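Side-chain contacts in VP1 (Merkel cell polyomavirus, PDB 4FMH), which builds the five-membered capsomers of the Merkel cell polyomavirus capsid and binds sialylated glycans at a site required for infection: residues K173-P176 / K177-G180; G193-I197 / E198-P202. All blocks are in the same frame, centred on the assembly; numbering follows the deposited sequence.

Contact 1 (K173-P176 / K177-G180); sequences KMTP and KNQG
Asn178 turns its amide back toward the backbone N-H of Thr175 in a 3-10 turn of the loop between helix 166-170 and strand 186-189. The turn is wound by Asn178 N bonding to Thr175 O and Gln179 N to Pro176 O. Along the Asn178 side chain, CB rests 3.5 Å from Thr175 O and 4.1 Å from Met174 SD. With CG anti to the carbonyl carbon (chi1 -62°), the amide folds back toward the start of the turn, where CG lies 4.2 Å from Met174 CG. At the tip OD1 takes the Thr175 N-H at 3.1 Å, in the carbonyl plane and fairly straight (161° at the hydrogen), and it also accepts from water 2. ND2 donates to Asp182, so bonds at both its ends fix the rotation of the amide. Met174 crosses this side chain at an angle and packs onward against Ile166 of the helix. Gln179 bonds to the second subunit, its NE2 meeting the carbonyl oxygens of Tyr46 and Asn44 there, while OE1 receives Tyr151 N of its own chain. Thr175 and Lys177 run side by side, pointing the same way. Thr175 OG1 sits 3.3 Å from Lys177 CG and is 2.7 Å from water 2, which thereby links it to Asn178 OD1.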
loop_
_atom_site.group_PDB
_atom_site.type_symbol
_atom_site.label_atom_id
_atom_site.label_comp_id
_atom_site.label_asym_id
_atom_site.label_seq_id
_atom_site.Cartn_x
_atom_site.Cartn_y
_atom_site.Cartn_z
ATOM N N LYS B 173 17.676 16.381 -35.287
ATOM C CA LYS B 173 16.317 16.181 -34.772
ATOM C C LYS B 173 16.066 14.745 -34.305
ATOM O O LYS B 173 16.632 13.795 -34.856
ATOM C CB LYS B 173 15.282 16.564 -35.832
ATOM C CG LYS B 173 15.303 18.030 -36.225
ATOM C CD LYS B 173 14.369 18.304 -37.394
ATOM C CE LYS B 173 14.731 19.615 -38.087
ATOM N NZ LYS B 173 13.803 19.923 -39.210
ATOM N N MET B 174 15.221 14.595 -33.287
ATOM C CA MET B 174 14.774 13.273 -32.846
ATOM C C MET B 174 14.008 12.552 -33.956
ATOM O O MET B 174 13.450 13.192 -34.857
ATOM C CB MET B 174 13.875 13.384 -31.615
ATOM C CG MET B 174 14.565 13.820 -30.333
ATOM S SD MET B 174 13.419 13.690 -28.949
ATOM C CE MET B 174 12.493 15.219 -29.081
ATOM N N THR B 175 14.004 11.221 -33.888
ATOM C CA THR B 175 13.229 10.369 -34.788
ATOM C C THR B 175 12.325 9.473 -33.911
ATOM O O THR B 175 12.477 9.465 -32.686
ATOM C CB THR B 175 14.139 9.498 -35.693
ATOM O OG1 THR B 175 14.967 8.666 -34.875
ATOM C CG2 THR B 175 15.015 10.361 -36.637
ATOM N N PRO B 176 11.379 8.727 -34.520
ATOM C CA PRO B 176 10.484 7.921 -33.677
ATOM C C PRO B 176 11.179 6.982 -32.680
ATOM O O PRO B 176 10.605 6.675 -31.634
ATOM C CB PRO B 176 9.678 7.119 -34.697
ATOM C CG PRO B 176 9.603 8.037 -35.890
ATOM C CD PRO B 176 10.971 8.683 -35.938
ATOM N N LYS B 177 12.406 6.558 -32.976
ATOM C CA LYS B 177 13.132 5.651 -32.077
ATOM C C LYS B 177 13.380 6.233 -30.682
ATOM O O LYS B 177 13.620 5.487 -29.731
ATOM C CB LYS B 177 14.441 5.160 -32.706
ATOM C CG LYS B 177 15.544 6.204 -32.807
ATOM C CD LYS B 177 16.892 5.566 -33.171
ATOM C CE LYS B 177 16.900 5.012 -34.583
ATOM N NZ LYS B 177 18.092 4.152 -34.830
ATOM N N ASN B 178 13.310 7.559 -30.564
ATOM C CA ASN B 178 13.497 8.239 -29.279
ATOM C C ASN B 178 12.266 8.205 -28.381
ATOM O O ASN B 178 12.276 8.743 -27.265
ATOM C CB ASN B 178 13.971 9.674 -29.494
ATOM C CG ASN B 178 15.299 9.729 -30.181
ATOM O OD1 ASN B 178 15.419 10.288 -31.269
ATOM N ND2 ASN B 178 16.311 9.123 -29.565
ATOM N N GLN B 179 11.210 7.567 -28.875
ATOM C CA GLN B 179 10.093 7.197 -28.020
ATOM C C GLN B 179 10.392 5.862 -27.313
ATOM O O GLN B 179 9.728 5.503 -26.341
ATOM C CB GLN B 179 8.785 7.155 -28.824
ATOM C CG GLN B 179 8.138 8.529 -28.972
ATOM C CD GLN B 179 7.092 8.617 -30.085
ATOM O OE1 GLN B 179 6.820 9.701 -30.599
ATOM N NE2 GLN B 179 6.500 7.486 -30.447
ATOM N N GLY B 180 11.396 5.148 -27.817
ATOM C CA GLY B 180 11.934 3.948 -27.170
ATOM C C GLY B 180 13.361 4.203 -26.712
ATOM O O GLY B 180 13.801 5.354 -26.640
HETATM O O HOH W 1 13.343 6.077 -36.082
HETATM O O HOH W 2 16.955 9.701 -33.395
#

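Contact 2 (G193-I197 / E198-P202); sequences GNYPI and EVWCP
Tyr195 and Trp200 each set CG anti to their own carbonyl carbon (chi1 -72° and -60°), and from these positions their rings meet across the turn. The tyrosine brings an edge to the indole: CD2 hangs over one face of it, toward the rim, 3.7 Å from Trp200 NE1. The planes stand at 69°, a T-shaped pair with the tyrosine ring centre 5.3 Å from that of the five-membered indole ring. Val199 CG1 covers the opposite face, also near the rim, so the indole is held between the two. Pro196 runs alongside the indole, its CD 3.8 Å from Trp200 CD1, and its CB touches Val199 CG2 at 3.9 Å. The turn leads out of the loop after strand 186-189 into strand 200-202, an outer strand of the small three-stranded antiparallel sheet centred on strand 142-146, which accompanies the jelly roll of this capsid protein. Pro196 O closes it by gripping two amides: Trp200 N at 3.0 Å, nearly along the C=O axis, and Val199 N at 3.1 Å, far above the carbonyl plane. The polar atoms of both rings are buried but satisfied, Trp200 NE1 by Ile164 O and Tyr195 OH by Asp190. The Glu198 carboxylate is held from outside the turn, one oxygen by Tyr155 OH and the other by His111 of the second subunit. Ile197 O and Trp200 O, two acceptors 3.1 Å apart, both lie within hydrogen-bonding range of the Ser105 hydroxyl of the second subunit, whose single hydrogen they must share or take in turn; Trp200 O is also met by Tyr70 OH.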
loop_
_atom_site.group_PDB
_atom_site.type_symbol
_atom_site.label_atom_id
_atom_site.label_comp_id
_atom_site.label_asym_id
_atom_site.label_seq_id
_atom_site.Cartn_x
_atom_site.Cartn_y
_atom_site.Cartn_z
ATOM N N GLY B 193 19.634 22.153 -13.058
ATOM C CA GLY B 193 18.481 22.788 -13.691
ATOM C C GLY B 193 18.491 22.895 -15.206
ATOM O O GLY B 193 17.823 23.770 -15.759
ATOM N N ASN B 194 19.219 22.003 -15.884
ATOM C CA ASN B 194 19.299 22.026 -17.351
ATOM C C ASN B 194 18.960 20.735 -18.097
ATOM O O ASN B 194 18.908 20.723 -19.331
ATOM C CB ASN B 194 20.668 22.535 -17.809
ATOM C CG ASN B 194 20.628 23.978 -18.241
ATOM O OD1 ASN B 194 20.306 24.287 -19.394
ATOM N ND2 ASN B 194 20.953 24.881 -17.317
ATOM N N TYR B 195 18.733 19.656 -17.358
ATOM C CA TYR B 195 18.380 18.389 -17.970
ATOM C C TYR B 195 16.939 18.080 -17.581
ATOM O O TYR B 195 16.679 17.752 -16.423
ATOM C CB TYR B 195 19.332 17.283 -17.504
ATOM C CG TYR B 195 20.720 17.401 -18.097
ATOM C CD1 TYR B 195 21.704 18.171 -17.477
ATOM C CD2 TYR B 195 21.044 16.745 -19.282
ATOM C CE1 TYR B 195 22.985 18.284 -18.027
ATOM C CE2 TYR B 195 22.316 16.848 -19.843
ATOM C CZ TYR B 195 23.279 17.621 -19.209
ATOM O OH TYR B 195 24.535 17.727 -19.759
ATOM N N PRO B 196 15.991 18.231 -18.533
ATOM C CA PRO B 196 14.579 18.028 -18.177
ATOM C C PRO B 196 14.274 16.592 -17.771
ATOM O O PRO B 196 14.730 15.637 -18.407
ATOM C CB PRO B 196 13.821 18.395 -19.459
ATOM C CG PRO B 196 14.775 19.297 -20.229
ATOM C CD PRO B 196 16.142 18.716 -19.918
ATOM N N ILE B 197 13.499 16.467 -16.704
ATOM C CA ILE B 197 13.048 15.186 -16.201
ATOM C C ILE B 197 12.251 14.398 -17.254
ATOM O O ILE B 197 12.433 13.179 -17.385
ATOM C CB ILE B 197 12.244 15.389 -14.903
ATOM C CG1 ILE B 197 13.166 15.956 -13.807
ATOM C CG2 ILE B 197 11.551 14.088 -14.457
ATOM C CD1 ILE B 197 12.419 16.656 -12.660
ATOM N N GLU B 198 11.397 15.086 -18.020
ATOM C CA GLU B 198 10.559 14.410 -19.018
ATOM C C GLU B 198 11.359 13.910 -20.230
ATOM O O GLU B 198 10.825 13.211 -21.096
ATOM C CB GLU B 198 9.390 15.304 -19.467
ATOM C CG GLU B 198 9.762 16.382 -20.505
ATOM C CD GLU B 198 8.528 17.084 -21.070
ATOM O OE1 GLU B 198 7.658 17.485 -20.271
ATOM O OE2 GLU B 198 8.430 17.236 -22.309
ATOM N N VAL B 199 12.639 14.265 -20.285
ATOM C CA VAL B 199 13.498 13.828 -21.379
ATOM C C VAL B 199 14.504 12.762 -20.931
ATOM O O VAL B 199 14.829 11.856 -21.699
ATOM C CB VAL B 199 14.269 15.015 -22.006
ATOM C CG1 VAL B 199 15.235 14.518 -23.076
ATOM C CG2 VAL B 199 13.304 16.041 -22.585
ATOM N N TRP B 200 14.996 12.890 -19.698
ATOM C CA TRP B 200 16.156 12.119 -19.223
ATOM C C TRP B 200 15.841 11.284 -17.991
ATOM O O TRP B 200 15.210 11.766 -17.041
ATOM C CB TRP B 200 17.311 13.058 -18.869
ATOM C CG TRP B 200 17.803 13.914 -19.994
ATOM C CD1 TRP B 200 17.588 15.249 -20.161
ATOM C CD2 TRP B 200 18.603 13.493 -21.108
ATOM N NE1 TRP B 200 18.193 15.688 -21.314
ATOM C CE2 TRP B 200 18.832 14.633 -21.910
ATOM C CE3 TRP B 200 19.153 12.264 -21.501
ATOM C CZ2 TRP B 200 19.592 14.586 -23.089
ATOM C CZ3 TRP B 200 19.898 12.214 -22.677
ATOM C CH2 TRP B 200 20.105 13.370 -23.458
ATOM N N CYS B 201 16.302 10.037 -18.006
ATOM C CA CYS B 201 16.185 9.155 -16.857
ATOM C C CYS B 201 17.563 8.561 -16.562
ATOM O O CYS B 201 18.436 8.594 -17.435
ATOM C CB CYS B 201 15.159 8.055 -17.139
ATOM S SG CYS B 201 15.617 6.908 -18.468
ATOM N N PRO B 202 17.776 8.029 -15.342
ATOM C CA PRO B 202 19.071 7.398 -15.062
ATOM C C PRO B 202 19.311 6.211 -15.997
ATOM O O PRO B 202 18.384 5.444 -16.251
ATOM C CB PRO B 202 18.922 6.908 -13.613
ATOM C CG PRO B 202 17.807 7.721 -13.038
ATOM C CD PRO B 202 16.870 7.953 -14.181
#

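Both contacts are local turns in series along the chain, one on either side of strand 186-189, with centres about 16 Å apart and nearest atoms about 6 Å apart. Contact 2 is wholly buried, about 8 Å from the chain centre, and relies on aromatic and proline packing around a doubly used carbonyl. Contact 1 lies about 23 Å out and is only partly buried; there backbone turn bonds, a side-chain amide and a bridging water hold the turn. Tyr155 touches both, through Met174 in one and through Val199 and Glu198 in the other. Each also faces the second subunit of the pentamer: contact 1 mainly through a glutamine amide, contact 2 through a carboxylate and backbone carbonyls.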